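Uncharacterized protein A6V7T0 (Pseudomonas aeruginosa, PDB 3K12) is of unknown function but belongs to the YjgF-like clan, whose members share a small alpha-beta fold and commonly assemble, as here, into trimers. Local coordinates at residues G24-D29 with E44-L49; A74-V79 with V106-V111; A12-H17 with L50-S55. All blocks are in the same frame, centred on the assembly; numbering follows the deposited sequence. Where two conformers were deposited one is given.

Contact 1. Residues G24-D29 with E44-L49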
loop_
_atom_site.group_PDB
_atom_site.type_symbol
_atom_site.label_atom_id
_atom_site.label_comp_id
_atom_site.label_asym_id
_atom_site.label_seq_id
_atom_site.Cartn_x
_atom_site.Cartn_y
_atom_site.Cartn_z
ATOM N N GLY D 24 -6.727 -5.497 -6.309
ATOM C CA GLY D 24 -6.833 -5.785 -4.888
ATOM C C GLY D 24 -6.063 -7.011 -4.450
ATOM O O GLY D 24 -5.368 -7.638 -5.279
ATOM N N GLY D 25 -6.214 -7.388 -3.191
ATOM C CA GLY D 25 -5.432 -8.463 -2.611
ATOM C C GLY D 25 -5.544 -9.742 -3.411
ATOM O O GLY D 25 -6.648 -10.273 -3.640
ATOM N N GLN D 26 -4.399 -10.221 -3.867
ATOM C CA GLN D 26 -4.330 -11.441 -4.676
ATOM C C GLN D 26 -3.684 -12.561 -3.894
ATOM O O GLN D 26 -2.552 -12.416 -3.402
ATOM C CB GLN D 26 -3.490 -11.169 -5.921
ATOM C CG GLN D 26 -4.140 -10.209 -6.920
ATOM C CD GLN D 26 -5.453 -10.735 -7.428
ATOM O OE1 GLN D 26 -5.518 -11.840 -7.935
ATOM N NE2 GLN D 26 -6.522 -9.944 -7.280
ATOM N N VAL D 27 -4.391 -13.693 -3.791
ATOM C CA VAL D 27 -3.873 -14.896 -3.117
ATOM C C VAL D 27 -4.035 -16.097 -4.059
ATOM O O VAL D 27 -4.732 -15.999 -5.062
ATOM C CB VAL D 27 -4.589 -15.176 -1.793
ATOM C CG1 VAL D 27 -4.407 -13.994 -0.841
ATOM C CG2 VAL D 27 -6.074 -15.436 -2.040
ATOM N N ALA D 28 -3.380 -17.207 -3.736
ATOM C CA ALA D 28 -3.412 -18.378 -4.619
ATOM C C ALA D 28 -4.780 -19.043 -4.576
ATOM O O ALA D 28 -5.289 -19.335 -3.501
ATOM C CB ALA D 28 -2.339 -19.380 -4.187
ATOM N N ASP D 29 -5.351 -19.284 -5.754
ATOM C CA ASP D 29 -6.592 -20.068 -5.881
ATOM C C ASP D 29 -6.459 -21.453 -5.239
ATOM O O ASP D 29 -7.407 -21.958 -4.627
ATOM C CB ASP D 29 -6.949 -20.244 -7.349
ATOM C CG ASP D 29 -7.758 -19.087 -7.901
ATOM O OD1 ASP D 29 -8.247 -18.249 -7.107
ATOM O OD2 ASP D 29 -7.915 -19.019 -9.146
ATOM N N GLU D 44 0.391 -15.041 -12.234
ATOM C CA GLU D 44 -0.374 -15.343 -13.441
ATOM C C GLU D 44 -1.756 -14.690 -13.435
ATOM O O GLU D 44 -2.193 -14.176 -14.476
ATOM C CB GLU D 44 -0.526 -16.834 -13.695
ATOM C CG GLU D 44 -1.401 -17.033 -14.911
ATOM C CD GLU D 44 -1.391 -18.423 -15.440
ATOM O OE1 GLU D 44 -1.241 -18.568 -16.675
ATOM O OE2 GLU D 44 -1.555 -19.347 -14.622
ATOM N N ASN D 45 -2.432 -14.686 -12.290
ATOM C CA ASN D 45 -3.748 -14.046 -12.249
ATOM C C ASN D 45 -3.626 -12.530 -12.447
ATOM O O ASN D 45 -4.444 -11.906 -13.151
ATOM C CB ASN D 45 -4.484 -14.331 -10.941
ATOM C CG ASN D 45 -5.975 -14.006 -11.052
ATOM O OD1 ASN D 45 -6.664 -14.537 -11.949
ATOM N ND2 ASN D 45 -6.487 -13.130 -10.170
ATOM N N ILE D 46 -2.575 -11.920 -11.877
ATOM C CA ILE D 46 -2.289 -10.520 -12.175
ATOM C C ILE D 46 -2.093 -10.271 -13.666
ATOM O O ILE D 46 -2.595 -9.307 -14.229
ATOM C CB ILE D 46 -1.102 -9.997 -11.315
ATOM C CG1 ILE D 46 -1.527 -9.924 -9.834
ATOM C CG2 ILE D 46 -0.619 -8.635 -11.772
ATOM C CD1 ILE D 46 -0.347 -9.956 -8.847
ATOM N N ASP D 47 -1.335 -11.176 -14.300
ATOM C CA ASP D 47 -1.067 -11.071 -15.735
ATOM C C ASP D 47 -2.371 -11.060 -16.529
ATOM O O ASP D 47 -2.543 -10.276 -17.445
ATOM C CB ASP D 47 -0.182 -12.256 -16.208
ATOM C CG ASP D 47 0.904 -11.823 -17.187
ATOM O OD1 ASP D 47 1.626 -10.872 -16.909
ATOM O OD2 ASP D 47 1.098 -12.489 -18.229
ATOM N N ARG D 48 -3.253 -11.989 -16.174
ATOM C CA ARG D 48 -4.545 -12.162 -16.876
ATOM C C ARG D 48 -5.363 -10.894 -16.719
ATOM O O ARG D 48 -5.895 -10.370 -17.688
ATOM C CB ARG D 48 -5.289 -13.352 -16.327
ATOM C CG ARG D 48 -6.684 -13.534 -16.900
ATOM C CD ARG D 48 -7.428 -14.662 -16.211
ATOM N NE ARG D 48 -7.771 -14.342 -14.833
ATOM C CZ ARG D 48 -8.790 -13.550 -14.475
ATOM N NH1 ARG D 48 -9.023 -13.322 -13.199
ATOM N NH2 ARG D 48 -9.573 -12.983 -15.379
ATOM N N LEU D 49 -5.421 -10.395 -15.479
ATOM C CA LEU D 49 -6.171 -9.188 -15.204
ATOM C C LEU D 49 -5.621 -7.986 -15.955
ATOM O O LEU D 49 -6.370 -7.273 -16.632
ATOM C CB LEU D 49 -6.186 -8.916 -13.698
ATOM C CG LEU D 49 -7.095 -9.791 -12.846
ATOM C CD1 LEU D 49 -6.793 -9.681 -11.354
ATOM C CD2 LEU D 49 -8.556 -9.429 -13.130
#
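Gln26, on strand 20-26, and Asn45, on helix 35-52, join their side-chain amides across this contact. Asn45 ND2 gives its hydrogen to Gln26 OE1 at 2.8 Å with an N-H...O angle of 156°. The acceptor lies almost in the amide plane of Asn45, whereas the donor is tilted 28° from the carbonyl plane of Gln26. The amide planes are moderately inclined to each other, and the side chains cross at about a right angle.

Further polar bonds set the rotation of both groups. Gln26 NE2 turns back to Gly24 O in its own strand (3.3 Å), approaching from above the carbonyl plane; it also makes a weak hydrogen bond with Glu13. On the helix, Asn45 OD1 accepts Arg48 NH1 at 2.9 Å and Arg48 NE at 3.1 Å, a side-on grip by the guanidinium edge one turn later. Arg48 NH2 has a salt bridge to Glu6.

The packing contacts lie along the same glutamine. A bend at chi2 (-60°) folds the Gln26 chain, whose CG meets Ile46 CG1 at 3.9 Å in a hydrocarbon contact, while Leu49 CD1 lies against the amide nitrogen, 4.1 Å from Gln26 NE2. Ile46 and Leu49 bring branched hydrocarbon to the buried helix face, and glutamine suits the place because its CG methylene packs on the isoleucine while its amide bonds to the asparagine.

From Glu6 through Arg48 and Asn45 to Gln26, the polar groups form a chain of salt bridge and hydrogen bonds. With OD1 committed to arginine, the asparagine presents its NH2 to the glutamine carbonyl, and the cation would probably polarise that amide and strengthen it as a donor.

Contact 2. Residues A74-V79 with V106-V111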
loop_
_atom_site.group_PDB
_atom_site.type_symbol
_atom_site.label_atom_id
_atom_site.label_comp_id
_atom_site.label_asym_id
_atom_site.label_seq_id
_atom_site.Cartn_x
_atom_site.Cartn_y
_atom_site.Cartn_z
ATOM N N ALA D 74 13.102 -16.522 0.221
ATOM C CA ALA D 74 13.929 -16.881 -0.927
ATOM C C ALA D 74 13.125 -17.451 -2.095
ATOM O O ALA D 74 13.400 -17.114 -3.255
ATOM C CB ALA D 74 15.030 -17.852 -0.494
ATOM N N GLY D 75 12.124 -18.288 -1.807
ATOM C CA GLY D 75 11.255 -18.865 -2.849
ATOM C C GLY D 75 10.408 -17.826 -3.561
ATOM O O GLY D 75 10.260 -17.864 -4.792
ATOM N N LEU D 76 9.869 -16.883 -2.790
ATOM C CA LEU D 76 9.149 -15.762 -3.377
ATOM C C LEU D 76 10.043 -15.048 -4.373
ATOM O O LEU D 76 9.658 -14.773 -5.519
ATOM C CB LEU D 76 8.749 -14.782 -2.255
ATOM C CG LEU D 76 8.402 -13.349 -2.696
ATOM C CD1 LEU D 76 7.048 -13.355 -3.344
ATOM C CD2 LEU D 76 8.435 -12.366 -1.513
ATOM N N ASN D 77 11.271 -14.741 -3.936
ATOM C CA ASN D 77 12.145 -13.955 -4.798
ATOM C C ASN D 77 12.664 -14.717 -6.013
ATOM O O ASN D 77 12.918 -14.112 -7.042
ATOM C CB ASN D 77 13.314 -13.358 -4.020
ATOM C CG ASN D 77 12.865 -12.344 -3.015
ATOM O OD1 ASN D 77 11.868 -11.632 -3.208
ATOM N ND2 ASN D 77 13.580 -12.272 -1.907
ATOM N N GLN D 78 12.780 -16.037 -5.871
ATOM C CA GLN D 78 13.177 -16.913 -6.986
ATOM C C GLN D 78 12.202 -16.740 -8.149
ATOM O O GLN D 78 12.613 -16.499 -9.291
ATOM C CB GLN D 78 13.217 -18.368 -6.508
ATOM C CG GLN D 78 13.524 -19.441 -7.564
ATOM C CD GLN D 78 13.152 -20.843 -7.051
ATOM O OE1 GLN D 78 12.785 -21.730 -7.831
ATOM N NE2 GLN D 78 13.214 -21.032 -5.744
ATOM N N VAL D 79 10.908 -16.813 -7.850
ATOM C CA VAL D 79 9.901 -16.634 -8.905
ATOM C C VAL D 79 9.860 -15.189 -9.411
ATOM O O VAL D 79 9.813 -14.943 -10.616
ATOM C CB VAL D 79 8.501 -17.095 -8.419
ATOM C CG1 VAL D 79 7.441 -16.852 -9.468
ATOM C CG2 VAL D 79 8.558 -18.564 -8.028
ATOM N N VAL D 106 1.363 -16.018 0.752
ATOM C CA VAL D 106 1.689 -14.686 0.258
ATOM C C VAL D 106 0.432 -14.032 -0.312
ATOM O O VAL D 106 -0.489 -14.699 -0.792
ATOM C CB VAL D 106 2.829 -14.725 -0.809
ATOM C CG1 VAL D 106 2.423 -15.504 -2.063
ATOM C CG2 VAL D 106 3.329 -13.304 -1.140
ATOM N N GLU D 107 0.400 -12.707 -0.237
ATOM C CA GLU D 107 -0.669 -11.924 -0.811
ATOM C C GLU D 107 -0.043 -10.691 -1.431
ATOM O O GLU D 107 0.873 -10.110 -0.841
ATOM C CB GLU D 107 -1.677 -11.535 0.264
ATOM C CG GLU D 107 -2.837 -10.672 -0.273
ATOM C CD GLU D 107 -4.032 -10.558 0.685
ATOM O OE1 GLU D 107 -4.982 -9.785 0.357
ATOM O OE2 GLU D 107 -4.054 -11.233 1.733
HETATM N N MSE D 108 -0.502 -10.309 -2.617
HETATM C CA MSE D 108 0.042 -9.136 -3.329
HETATM C C MSE D 108 -1.061 -8.144 -3.624
HETATM O O MSE D 108 -2.217 -8.532 -3.901
HETATM C CB MSE D 108 0.651 -9.553 -4.640
HETATM C CG MSE D 108 1.932 -10.345 -4.406
HETATM SE SE MSE D 108 2.840 -10.712 -6.071
HETATM C CE MSE D 108 4.212 -11.915 -5.430
ATOM N N ILE D 109 -0.690 -6.865 -3.620
ATOM C CA ILE D 109 -1.606 -5.751 -3.914
ATOM C C ILE D 109 -0.924 -4.868 -4.946
ATOM O O ILE D 109 0.257 -4.515 -4.778
ATOM C CB ILE D 109 -1.892 -4.894 -2.646
ATOM C CG1 ILE D 109 -2.196 -5.780 -1.444
ATOM C CG2 ILE D 109 -3.052 -3.920 -2.934
ATOM C CD1 ILE D 109 -2.089 -5.041 -0.069
ATOM N N VAL D 110 -1.611 -4.525 -6.014
ATOM C CA VAL D 110 -0.950 -3.990 -7.189
ATOM C C VAL D 110 -1.510 -2.658 -7.677
ATOM O O VAL D 110 -2.736 -2.465 -7.705
ATOM C CB VAL D 110 -1.095 -4.994 -8.350
ATOM C CG1 VAL D 110 -0.471 -4.479 -9.640
ATOM C CG2 VAL D 110 -0.506 -6.350 -7.944
ATOM N N VAL D 111 -0.619 -1.760 -8.053
ATOM C CA VAL D 111 -0.950 -0.606 -8.882
ATOM C C VAL D 111 -0.140 -0.690 -10.168
ATOM O O VAL D 111 1.074 -0.985 -10.119
ATOM C CB VAL D 111 -0.650 0.734 -8.161
ATOM C CG1 VAL D 111 -1.073 1.903 -9.022
ATOM C CG2 VAL D 111 -1.417 0.782 -6.864
#
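Leu76 of helix 73-83 meets strand 106-113 through a single methyl group, CD1, which faces both Met108 and Val106. The closer approach is to the selenomethionine at 108, whose terminal methyl CE lies 3.8 Å from Leu76 CD1. The two side chains run past each other in opposite directions. Beyond CG the Met108 chain is fully extended (chi2 -173°, chi3 -172°), and this length carries the methyl off the strand to the helix; a long unbranched side chain suits a place where the helix stands well back from the sheet. Leu76 answers with its CG anti to the backbone N (chi1 161°), its branched end directed at the strand.

Helix 73-83 packs on the same sheet as helix 35-52, in the alpha-beta arrangement of the YjgF-like fold. Strand 106-113 runs between strands 20-26 and 60-67, antiparallel to both. Leu76 also touches Thr39 on the other helix and Ile65 on the neighbouring strand, so it is enclosed on several sides by the core.

The approach to Val106 is looser, with Leu76 CD1 4.3 Å from Val106 CG2. The beta-branched valine suits a strand, and its short side chain reaches less far toward the helix. Across this part of the interface the backbones stay apart, the nearest CA atoms, those of Leu76 and Val106, being separated by 8.4 Å. On the outer side of the helix, Ala74 and Gln78 are exposed to solvent, while the alternate strand residues Glu107 and Ile109 turn to the sheet's other face, where they pack on Ala93 of the second subunit.

Contact 3. Residues A12-H17 with L50-S55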
loop_
_atom_site.group_PDB
_atom_site.type_symbol
_atom_site.label_atom_id
_atom_site.label_comp_id
_atom_site.label_asym_id
_atom_site.label_seq_id
_atom_site.Cartn_x
_atom_site.Cartn_y
_atom_site.Cartn_z
ATOM N N ALA D 12 -14.255 -5.306 -5.886
ATOM C CA ALA D 12 -13.892 -5.502 -7.293
ATOM C C ALA D 12 -12.496 -6.112 -7.277
ATOM O O ALA D 12 -11.641 -5.682 -6.494
ATOM C CB ALA D 12 -13.840 -4.207 -8.007
ATOM N N GLU D 13 -12.229 -7.096 -8.143
ATOM C CA GLU D 13 -10.861 -7.570 -8.259
ATOM C C GLU D 13 -9.941 -6.491 -8.830
ATOM O O GLU D 13 -8.755 -6.422 -8.472
ATOM C CB GLU D 13 -10.831 -8.819 -9.152
ATOM C CG GLU D 13 -11.517 -10.034 -8.544
ATOM C CD GLU D 13 -11.037 -10.380 -7.138
ATOM O OE1 GLU D 13 -9.820 -10.431 -6.914
ATOM O OE2 GLU D 13 -11.887 -10.584 -6.254
HETATM N N MSE D 14 -10.479 -5.691 -9.735
HETATM C CA MSE D 14 -9.726 -4.682 -10.414
HETATM C C MSE D 14 -10.549 -3.431 -10.676
HETATM O O MSE D 14 -11.728 -3.521 -11.029
HETATM C CB MSE D 14 -9.134 -5.271 -11.722
HETATM C CG MSE D 14 -8.376 -4.267 -12.556
HETATM SE SE MSE D 14 -7.423 -5.067 -14.048
HETATM C CE MSE D 14 -8.950 -5.933 -14.981
ATOM N N ALA D 15 -9.930 -2.272 -10.537
ATOM C CA ALA D 15 -10.558 -1.003 -10.883
ATOM C C ALA D 15 -9.618 -0.200 -11.763
ATOM O O ALA D 15 -8.406 -0.110 -11.468
ATOM C CB ALA D 15 -10.957 -0.194 -9.615
ATOM N N LEU D 16 -10.139 0.363 -12.847
ATOM C CA LEU D 16 -9.385 1.192 -13.759
ATOM C C LEU D 16 -9.848 2.639 -13.568
ATOM O O LEU D 16 -11.060 2.929 -13.582
ATOM C CB LEU D 16 -9.647 0.722 -15.202
ATOM C CG LEU D 16 -8.624 0.407 -16.292
ATOM C CD1 LEU D 16 -9.349 0.459 -17.637
ATOM C CD2 LEU D 16 -7.397 1.321 -16.275
ATOM N N HIS D 17 -8.897 3.533 -13.378
ATOM C CA HIS D 17 -9.151 4.974 -13.262
ATOM C C HIS D 17 -8.285 5.685 -14.270
ATOM O O HIS D 17 -7.087 5.834 -14.062
ATOM C CB HIS D 17 -8.806 5.460 -11.870
ATOM C CG HIS D 17 -9.050 6.923 -11.675
ATOM N ND1 HIS D 17 -8.182 7.741 -10.980
ATOM C CD2 HIS D 17 -10.061 7.722 -12.098
ATOM C CE1 HIS D 17 -8.657 8.973 -10.968
ATOM N NE2 HIS D 17 -9.792 8.990 -11.645
ATOM N N LEU D 50 -4.291 -7.807 -15.923
ATOM C CA LEU D 50 -3.661 -6.706 -16.639
ATOM C C LEU D 50 -3.942 -6.781 -18.135
ATOM O O LEU D 50 -4.320 -5.814 -18.753
ATOM C CB LEU D 50 -2.146 -6.718 -16.424
ATOM C CG LEU D 50 -1.751 -6.295 -15.020
ATOM C CD1 LEU D 50 -0.257 -6.556 -14.801
ATOM C CD2 LEU D 50 -2.150 -4.803 -14.701
ATOM N N GLN D 51 -3.735 -7.949 -18.718
ATOM C CA GLN D 51 -3.882 -8.048 -20.174
ATOM C C GLN D 51 -5.327 -7.829 -20.622
ATOM O O GLN D 51 -5.563 -7.307 -21.727
ATOM C CB GLN D 51 -3.337 -9.391 -20.673
ATOM C CG GLN D 51 -1.827 -9.463 -20.523
ATOM C CD GLN D 51 -1.179 -10.669 -21.146
ATOM O OE1 GLN D 51 0.054 -10.808 -21.085
ATOM N NE2 GLN D 51 -1.977 -11.534 -21.761
ATOM N N SER D 52 -6.273 -8.173 -19.751
ATOM C CA SER D 52 -7.701 -7.994 -20.080
ATOM C C SER D 52 -8.071 -6.532 -20.322
ATOM O O SER D 52 -9.092 -6.247 -20.964
ATOM C CB SER D 52 -8.604 -8.630 -19.023
ATOM O OG SER D 52 -8.742 -7.795 -17.878
ATOM N N VAL D 53 -7.281 -5.610 -19.767
ATOM C CA VAL D 53 -7.513 -4.175 -19.966
ATOM C C VAL D 53 -6.448 -3.489 -20.803
ATOM O O VAL D 53 -6.426 -2.282 -20.913
ATOM C CB VAL D 53 -7.759 -3.423 -18.616
ATOM C CG1 VAL D 53 -8.997 -3.995 -17.956
ATOM C CG2 VAL D 53 -6.563 -3.509 -17.695
ATOM N N GLY D 54 -5.585 -4.269 -21.449
ATOM C CA GLY D 54 -4.573 -3.680 -22.301
ATOM C C GLY D 54 -3.288 -3.278 -21.596
ATOM O O GLY D 54 -2.489 -2.545 -22.173
ATOM N N SER D 55 -3.095 -3.744 -20.366
ATOM C CA SER D 55 -1.828 -3.576 -19.655
ATOM C C SER D 55 -1.047 -4.887 -19.757
ATOM O O SER D 55 -1.471 -5.833 -20.448
ATOM C CB SER D 55 -2.076 -3.193 -18.194
ATOM O OG SER D 55 -0.868 -2.918 -17.470
#
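The backbones of strand 12-17 and the end of helix 35-52 keep well apart, with CA atoms 8.9 Å from each other at Met14 and Leu50 and 8.4 Å at Leu16 and Val53, so side chains must span the gap. The selenomethionine at 14 and Val53 reach toward each other tip to tip. Met14 leaves the strand extended and bends at its last torsion (chi3 58°), which carries CE to within 3.6 Å of Val53 CG1 and brings SE beside CG2. The same methyl lies 3.5 Å from Ser52 OG, a simple packing contact, since that hydroxyl is hydrogen-bonded to Leu49 O. Leu16 CD1 adds a wider contact with Val53 CB at 4.3 Å. The flexible Met14 chain can bring its methyl up to the compact, branched Val53.

A Schellman motif ends the helix: Ser55 N bonds to Leu50 O at 2.9 Å, and Gly54 N to Gln51 O. Gly54 has positive phi (87°), where a CB would press on the carbonyl O of Val53, so glycine fits. On the strand, Glu13 and Met14 form a classic beta bulge opposite Phe5. Strands 3-7 and 20-26 flank strand 12-17 in the sheet; Phe5 touches both Met14 and Val53, while Val21 packs against Met14 and Leu16.

Overall arrangement
From the N terminus, strand 12-17 supplies the first half of contact 3, which closes the wider loop only at the end of helix 35-52. Within that loop strand 20-26 and the middle of the same helix form contact 1, so contact 1 is nested within contact 3 and the two hold one helix over adjacent strands. Contact 2 opens later, at helix 73-83, and closes on strand 106-113; it follows the others in series. Gln26 N, probably hydrogen-bonded to Met108 O, joins contacts 1 and 2 across neighbouring strands, whereas contacts 2 and 3 do not touch, their centres about 19 Å apart. Together they tie both helices to one sheet, and all three reach the second subunit.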